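Local coordinates for protein 3-polyprenyl-4-hydroxybenzoate decarboxylase and related decarboxylases (Pelotomaculum thermopropionicum, PDB 6H6X) that carboxylates 2-furoic acid to 2,5-furandicarboxylic acid and catalyses the reverse decarboxylation, as a prenylated-FMN enzyme of the UbiD family, at residues Gly62-Phe67 / Asn321-Pro326; Gly258-Tyr263 / Cys330-Val335. The protein carries 8 engineered substitutions. One frame throughout, in Å; residues are numbered along the deposited sequence.

Contact 1: Gly62-Phe67 / Asn321-Pro326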
loop_
_atom_site.group_PDB
_atom_site.type_symbol
_atom_site.label_atom_id
_atom_site.label_comp_id
_atom_site.label_asym_id
_atom_site.label_seq_id
_atom_site.Cartn_x
_atom_site.Cartn_y
_atom_site.Cartn_z
ATOM N N GLY B 62 -16.654 -0.862 -6.899
ATOM C CA GLY B 62 -15.239 -0.586 -6.887
ATOM C C GLY B 62 -14.470 -1.221 -5.751
ATOM O O GLY B 62 -13.369 -0.794 -5.457
ATOM N N ASP B 63 -15.058 -2.241 -5.131
ATOM C CA ASP B 63 -14.441 -2.985 -4.067
ATOM C C ASP B 63 -15.131 -4.321 -3.981
ATOM O O ASP B 63 -16.227 -4.505 -4.530
ATOM C CB ASP B 63 -14.469 -2.213 -2.750
ATOM C CG ASP B 63 -15.887 -2.040 -2.158
ATOM O OD1 ASP B 63 -16.657 -3.043 -2.065
ATOM O OD2 ASP B 63 -16.205 -0.895 -1.740
ATOM N N ARG B 64 -14.499 -5.255 -3.314
ATOM C CA ARG B 64 -15.009 -6.614 -3.234
ATOM C C ARG B 64 -16.309 -6.770 -2.422
ATOM O O ARG B 64 -17.068 -7.704 -2.691
ATOM C CB ARG B 64 -13.889 -7.516 -2.744
ATOM C CG ARG B 64 -12.968 -7.834 -3.867
ATOM C CD ARG B 64 -11.578 -7.863 -3.287
ATOM N NE ARG B 64 -10.769 -6.670 -3.554
ATOM C CZ ARG B 64 -9.832 -6.674 -4.479
ATOM N NH1 ARG B 64 -9.715 -7.778 -5.186
ATOM N NH2 ARG B 64 -9.046 -5.618 -4.707
ATOM N N GLU B 65 -16.564 -5.871 -1.475
ATOM C CA GLU B 65 -17.816 -5.877 -0.696
ATOM C C GLU B 65 -19.032 -5.633 -1.616
ATOM O O GLU B 65 -19.962 -6.428 -1.603
ATOM C CB GLU B 65 -17.748 -4.863 0.462
ATOM N N LEU B 66 -18.951 -4.629 -2.498
ATOM C CA LEU B 66 -20.010 -4.374 -3.468
ATOM C C LEU B 66 -20.185 -5.458 -4.474
ATOM O O LEU B 66 -21.311 -5.826 -4.747
ATOM C CB LEU B 66 -19.840 -3.029 -4.141
ATOM C CG LEU B 66 -20.017 -1.902 -3.125
ATOM C CD1 LEU B 66 -19.702 -0.580 -3.768
ATOM C CD2 LEU B 66 -21.422 -1.902 -2.559
ATOM N N PHE B 67 -19.122 -6.051 -5.005
ATOM C CA PHE B 67 -19.356 -7.160 -5.923
ATOM C C PHE B 67 -19.960 -8.348 -5.218
ATOM O O PHE B 67 -20.726 -9.096 -5.816
ATOM C CB PHE B 67 -18.074 -7.572 -6.675
ATOM C CG PHE B 67 -17.743 -6.667 -7.834
ATOM C CD1 PHE B 67 -18.388 -6.824 -9.044
ATOM C CD2 PHE B 67 -16.798 -5.695 -7.715
ATOM C CE1 PHE B 67 -18.097 -5.995 -10.119
ATOM C CE2 PHE B 67 -16.479 -4.868 -8.799
ATOM C CZ PHE B 67 -17.127 -5.018 -9.999
ATOM N N ASN B 321 -7.054 -18.784 0.470
ATOM C CA ASN B 321 -7.525 -17.681 -0.383
ATOM C C ASN B 321 -6.521 -17.289 -1.462
ATOM O O ASN B 321 -5.344 -17.692 -1.418
ATOM C CB ASN B 321 -7.859 -16.468 0.479
ATOM C CG ASN B 321 -9.123 -15.703 -0.017
ATOM O OD1 ASN B 321 -9.635 -15.845 -1.180
ATOM N ND2 ASN B 321 -9.647 -14.910 0.889
ATOM N N VAL B 322 -7.000 -16.535 -2.444
ATOM C CA VAL B 322 -6.184 -15.986 -3.526
ATOM C C VAL B 322 -6.626 -14.548 -3.778
ATOM O O VAL B 322 -7.773 -14.189 -3.499
ATOM C CB VAL B 322 -6.306 -16.835 -4.783
ATOM C CG1 VAL B 322 -5.994 -18.306 -4.472
ATOM C CG2 VAL B 322 -7.688 -16.737 -5.406
ATOM N N HIS B 323 -5.684 -13.724 -4.214
ATOM C CA HIS B 323 -5.917 -12.334 -4.570
ATOM C C HIS B 323 -4.998 -11.961 -5.769
ATOM O O HIS B 323 -3.762 -12.134 -5.728
ATOM C CB HIS B 323 -5.588 -11.460 -3.386
ATOM C CG HIS B 323 -5.806 -10.002 -3.615
ATOM N ND1 HIS B 323 -5.010 -9.035 -3.045
ATOM C CD2 HIS B 323 -6.760 -9.340 -4.309
ATOM C CE1 HIS B 323 -5.459 -7.837 -3.381
ATOM N NE2 HIS B 323 -6.532 -7.995 -4.142
ATOM N N LEU B 324 -5.606 -11.467 -6.827
ATOM C CA LEU B 324 -4.904 -10.753 -7.886
ATOM C C LEU B 324 -4.868 -9.282 -7.545
ATOM O O LEU B 324 -5.895 -8.630 -7.541
ATOM C CB LEU B 324 -5.570 -10.999 -9.234
ATOM C CG LEU B 324 -5.506 -12.441 -9.685
ATOM C CD1 LEU B 324 -6.423 -12.716 -10.872
ATOM C CD2 LEU B 324 -4.067 -12.829 -10.036
ATOM N N THR B 325 -3.686 -8.759 -7.222
ATOM C CA THR B 325 -3.551 -7.401 -6.696
ATOM C C THR B 325 -3.798 -6.283 -7.742
ATOM O O THR B 325 -3.540 -6.457 -8.926
ATOM C CB THR B 325 -2.112 -7.116 -6.163
ATOM O OG1 THR B 325 -1.161 -7.107 -7.279
ATOM C CG2 THR B 325 -1.719 -8.122 -5.091
ATOM N N PRO B 326 -4.286 -5.139 -7.285
ATOM C CA PRO B 326 -4.525 -4.019 -8.201
ATOM C C PRO B 326 -3.284 -3.466 -8.887
ATOM O O PRO B 326 -3.367 -3.095 -10.062
ATOM C CB PRO B 326 -5.171 -2.931 -7.320
ATOM C CG PRO B 326 -5.270 -3.505 -5.926
ATOM C CD PRO B 326 -4.923 -4.952 -5.965
#

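Contact 2: Gly258-Tyr263 / Cys330-Val335. With 4LU (1-deoxy-5-O-phosphono-1-(3,3,4,5-tetramethyl-9,11-dioxo-2,3,8,9,10,11-hexahydro-7H-quinolino[1,8-fg]pteridin-12-ium-7-y l)-D-ribitol), chain I.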
loop_
_atom_site.group_PDB
_atom_site.type_symbol
_atom_site.label_atom_id
_atom_site.label_comp_id
_atom_site.label_asym_id
_atom_site.label_seq_id
_atom_site.Cartn_x
_atom_site.Cartn_y
_atom_site.Cartn_z
ATOM N N GLY B 258 -6.332 4.358 -24.137
ATOM C CA GLY B 258 -5.839 4.022 -22.781
ATOM C C GLY B 258 -6.458 2.724 -22.180
ATOM O O GLY B 258 -7.680 2.619 -22.026
ATOM N N GLU B 259 -5.615 1.741 -21.822
ATOM C CA GLU B 259 -6.058 0.374 -21.422
ATOM C C GLU B 259 -5.800 0.032 -19.928
ATOM O O GLU B 259 -5.220 0.854 -19.215
ATOM C CB GLU B 259 -5.395 -0.673 -22.348
ATOM C CG GLU B 259 -6.282 -1.151 -23.508
ATOM C CD GLU B 259 -7.541 -1.948 -23.090
ATOM O OE1 GLU B 259 -8.205 -2.413 -24.059
ATOM O OE2 GLU B 259 -7.878 -2.120 -21.849
ATOM N N TYR B 260 -6.213 -1.179 -19.500
ATOM C CA TYR B 260 -6.062 -1.718 -18.081
ATOM C C TYR B 260 -4.691 -1.580 -17.379
ATOM O O TYR B 260 -4.653 -1.235 -16.166
ATOM C CB TYR B 260 -6.547 -3.213 -17.937
ATOM C CG TYR B 260 -5.782 -4.208 -18.783
ATOM C CD1 TYR B 260 -4.562 -4.783 -18.334
ATOM C CD2 TYR B 260 -6.246 -4.548 -20.079
ATOM C CE1 TYR B 260 -3.854 -5.673 -19.154
ATOM C CE2 TYR B 260 -5.532 -5.427 -20.896
ATOM C CZ TYR B 260 -4.347 -5.990 -20.440
ATOM O OH TYR B 260 -3.686 -6.867 -21.265
ATOM N N PRO B 261 -3.565 -1.855 -18.117
ATOM C CA PRO B 261 -2.283 -1.743 -17.401
ATOM C C PRO B 261 -1.749 -0.295 -17.289
ATOM O O PRO B 261 -0.603 -0.148 -16.890
ATOM C CB PRO B 261 -1.339 -2.662 -18.214
ATOM C CG PRO B 261 -1.939 -2.713 -19.604
ATOM C CD PRO B 261 -3.326 -2.060 -19.567
ATOM N N ARG B 262 -2.559 0.732 -17.629
ATOM C CA ARG B 262 -2.176 2.170 -17.586
ATOM C C ARG B 262 -1.154 2.519 -18.712
ATOM O O ARG B 262 -0.290 3.403 -18.552
ATOM C CB ARG B 262 -1.694 2.638 -16.167
ATOM C CG ARG B 262 -2.645 2.342 -14.999
ATOM C CD ARG B 262 -2.075 2.530 -13.573
ATOM N NE ARG B 262 -2.543 1.452 -12.648
ATOM C CZ ARG B 262 -2.302 1.350 -11.326
ATOM N NH1 ARG B 262 -1.598 2.294 -10.664
ATOM N NH2 ARG B 262 -2.788 0.282 -10.654
ATOM N N TYR B 263 -1.253 1.800 -19.834
ATOM C CA TYR B 263 -0.570 2.149 -21.104
ATOM C C TYR B 263 -1.551 2.200 -22.257
ATOM O O TYR B 263 -2.646 1.612 -22.201
ATOM C CB TYR B 263 0.512 1.129 -21.493
ATOM C CG TYR B 263 1.566 0.975 -20.443
ATOM C CD1 TYR B 263 2.504 1.989 -20.221
ATOM C CD2 TYR B 263 1.624 -0.186 -19.652
ATOM C CE1 TYR B 263 3.489 1.849 -19.244
ATOM C CE2 TYR B 263 2.577 -0.331 -18.656
ATOM C CZ TYR B 263 3.526 0.674 -18.459
ATOM O OH TYR B 263 4.486 0.527 -17.472
ATOM N N CYS B 330 -5.020 -6.622 -11.499
ATOM C CA CYS B 330 -5.834 -7.798 -11.178
ATOM C C CYS B 330 -5.681 -8.854 -12.246
ATOM O O CYS B 330 -6.643 -9.377 -12.793
ATOM C CB CYS B 330 -7.259 -7.428 -10.872
ATOM S SG CYS B 330 -7.426 -6.204 -9.550
ATOM N N ARG B 331 -4.421 -9.217 -12.488
ATOM C CA ARG B 331 -4.061 -10.065 -13.592
ATOM C C ARG B 331 -2.602 -10.625 -13.489
ATOM O O ARG B 331 -2.399 -11.819 -13.669
ATOM C CB ARG B 331 -4.143 -9.188 -14.835
ATOM C CG ARG B 331 -4.081 -9.897 -16.128
ATOM C CD ARG B 331 -3.995 -8.846 -17.224
ATOM N NE ARG B 331 -5.161 -7.985 -17.314
ATOM C CZ ARG B 331 -6.196 -8.187 -18.122
ATOM N NH1 ARG B 331 -6.230 -9.236 -18.954
ATOM N NH2 ARG B 331 -7.214 -7.333 -18.105
ATOM N N TYR B 332 -1.619 -9.761 -13.280
ATOM C CA TYR B 332 -0.222 -10.114 -13.390
ATOM C C TYR B 332 0.383 -10.651 -12.104
ATOM O O TYR B 332 1.307 -11.488 -12.175
ATOM C CB TYR B 332 0.645 -8.892 -13.875
ATOM C CG TYR B 332 0.241 -8.401 -15.235
ATOM C CD1 TYR B 332 0.101 -9.286 -16.295
ATOM C CD2 TYR B 332 -0.010 -7.064 -15.481
ATOM C CE1 TYR B 332 -0.313 -8.856 -17.532
ATOM C CE2 TYR B 332 -0.419 -6.614 -16.741
ATOM C CZ TYR B 332 -0.568 -7.513 -17.751
ATOM O OH TYR B 332 -0.933 -7.140 -19.033
ATOM N N HIS B 333 -0.084 -10.107 -10.964
ATOM C CA HIS B 333 0.405 -10.442 -9.661
ATOM C C HIS B 333 -0.605 -11.221 -8.803
ATOM O O HIS B 333 -1.717 -10.722 -8.579
ATOM C CB HIS B 333 0.754 -9.149 -8.920
ATOM C CG HIS B 333 2.032 -8.541 -9.338
ATOM N ND1 HIS B 333 2.660 -7.572 -8.593
ATOM C CD2 HIS B 333 2.809 -8.769 -10.431
ATOM C CE1 HIS B 333 3.770 -7.220 -9.233
ATOM N NE2 HIS B 333 3.880 -7.936 -10.343
ATOM N N ALA B 334 -0.190 -12.368 -8.260
ATOM C CA ALA B 334 -1.018 -13.178 -7.377
ATOM C C ALA B 334 -0.422 -13.358 -5.978
ATOM O O ALA B 334 0.803 -13.484 -5.821
ATOM C CB ALA B 334 -1.314 -14.482 -8.024
ATOM N N VAL B 335 -1.270 -13.206 -4.957
ATOM C CA VAL B 335 -0.944 -13.527 -3.591
ATOM C C VAL B 335 -1.830 -14.710 -3.159
ATOM O O VAL B 335 -3.046 -14.698 -3.389
ATOM C CB VAL B 335 -1.104 -12.330 -2.635
ATOM C CG1 VAL B 335 -0.663 -12.679 -1.232
ATOM C CG2 VAL B 335 -0.273 -11.146 -3.085
HETATM C C9 4LU I . -13.265 -6.354 -20.467
HETATM C C8 4LU I . -13.750 -5.290 -19.650
HETATM C C7 4LU I . -13.609 -3.944 -20.004
HETATM C C10 4LU I . -11.691 -6.919 -23.835
HETATM C C6 4LU I . -12.697 -3.616 -21.174
HETATM N N3 4LU I . -11.453 -6.464 -26.579
HETATM C C2 4LU I . -11.466 -7.746 -26.090
HETATM C C13 4LU I . -12.577 -0.902 -20.972
HETATM C C5 4LU I . -12.432 -2.195 -21.749
HETATM C C1 4LU I . -10.985 -3.239 -23.445
HETATM O O2 4LU I . -11.378 -8.723 -26.897
HETATM N N1 4LU I . -11.595 -7.964 -24.747
HETATM C C4 4LU I . -11.544 -5.367 -25.768
HETATM O O4 4LU I . -11.546 -4.209 -26.258
HETATM C C4A 4LU I . -11.668 -5.577 -24.283
HETATM N N5 4LU I . -11.809 -4.490 -23.357
HETATM C C3 4LU I . -11.590 -2.131 -22.976
HETATM C C12 4LU I . -13.744 -2.012 -22.567
HETATM C C5A 4LU I . -12.367 -4.727 -22.072
HETATM C C7M 4LU I . -14.136 -2.840 -19.090
HETATM C C8M 4LU I . -14.485 -5.726 -18.411
HETATM C C9A 4LU I . -12.534 -6.148 -21.656
HETATM N N10 4LU I . -11.864 -7.159 -22.448
HETATM C "C1'" 4LU I . -11.821 -8.556 -22.018
HETATM C "C2'" 4LU I . -13.001 -9.466 -22.431
HETATM O "O2'" 4LU I . -14.284 -8.857 -22.260
HETATM C "C3'" 4LU I . -12.961 -10.701 -21.544
HETATM O "O3'" 4LU I . -11.639 -11.245 -21.546
HETATM C "C4'" 4LU I . -14.011 -11.738 -21.953
HETATM O "O4'" 4LU I . -14.331 -12.705 -20.907
HETATM C "C5'" 4LU I . -13.678 -12.551 -23.192
HETATM O "O5'" 4LU I . -14.844 -13.398 -23.273
HETATM P P 4LU I . -14.889 -14.774 -24.137
HETATM O O2P 4LU I . -16.354 -15.248 -24.149
HETATM O O3P 4LU I . -14.454 -14.377 -25.578
HETATM O O1P 4LU I . -13.969 -15.729 -23.374
#

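Contact 1: Gly62-Phe67 / Asn321-Pro326
His323 NE2 lies over one face of the Arg64 guanidinium, 3.4 Å from Arg64 NH1. Arg64 NH2 is almost as near, yet the N-H bonds of the arginine spread within its own plane and NE2 stands above it, so the approach to NH1 is too poorly angled for a hydrogen bond. Seen from the histidine, NH1 arrives at the ring edge, and the two planes stand 81° apart: edge of imidazole onto face of guanidinium. The arginine reaches across by bending at chi2 and chi3 after a first torsion that sets CG anti to the carbonyl carbon (chi1 -79°). Because Arg64 is modelled in two conformations, this touch describes one of them and may be held only part of the time. The imidazole is fixed more firmly: ND1 donates to Ile372 O, and Thr325 CA sits over the rim of one face, 3.8 Å above the ring plane. Glu305, whose side chain touches His323, also makes a long, weak ion pair with Arg64 NH1 and probably offsets part of the arginine's charge. Arg64 opens its helix directly after the N-cap residue Asp63, whose OD1 accepts from Leu66 N at 2.8 Å and a nearly straight 167°. Pro326 CD closes in obliquely on Arg64 NH2 at 4.4 Å. The contact thus joins the start of helix 64-70 to strand 319-324, an outermost strand, within this chain, of a five-stranded sheet; helix 294-315 lies beside both through Leu298 and Glu305, while Met78 of helix 75-87 also packs on Arg64.

Contact 2: Gly258-Tyr263 / Cys330-Val335
The type I beta turn from Glu259 to Arg262, at the rim of the prenylated-FMN pocket, pushes the ring of Tyr260 against Arg331 and Tyr332. The guanidinium of Arg331 lies nearly flat on one face of that ring in a cation-pi stack, with planes 23° apart and CZ 3.6 Å from the ring centroid. Arg331 NE passes over Tyr260 CE1 at 3.2 Å, and a bend at chi3 (-64°) turns the guanidinium over the ring while NH1 forms a salt bridge with Glu359. On the opposite face sits CD of Pro261. Tyr332 OH enters at the ring edge, in plane, 3.3 Å from Tyr260 CE1. With an alanine here in place of Tyr260, the Arg331 guanidinium would probably lose its stacking surface and be freer to turn about its salt bridge. On the cofactor side, Glu259 OE2 accepts from Tyr260 N at 3.0 Å through its anti lone pair, while OE1 comes 3.0 Å from C1 of the prenylated FMN and pairs with Arg152. This glutamate-arginine pair beside the prenyl-derived ring is consistent with the Glu-Arg-Glu motif of UbiD enzymes.

From the N terminus the chain passes 62-67 first, then 258-263, before 321-326 closes the long loop of contact 1; 330-335 then closes the shorter loop of contact 2. The two loops therefore cross. Their later halves lie on or just before the successive strands 319-324 and 333-338, antiparallel neighbours in one sheet, with probable backbone hydrogen bonds from Val335 N to His323 O and from Cys330 N to Thr325 O. Contact 1 brings the N-terminal domain to the strand 319-324 arm of this C-terminal hairpin, and contact 2 brings the cofactor-binding, Rift-related region to the loop leading into strand 333-338. Glu379 of the second subunit bonds to both Thr325 and His333, so the dimer interface borders both contacts.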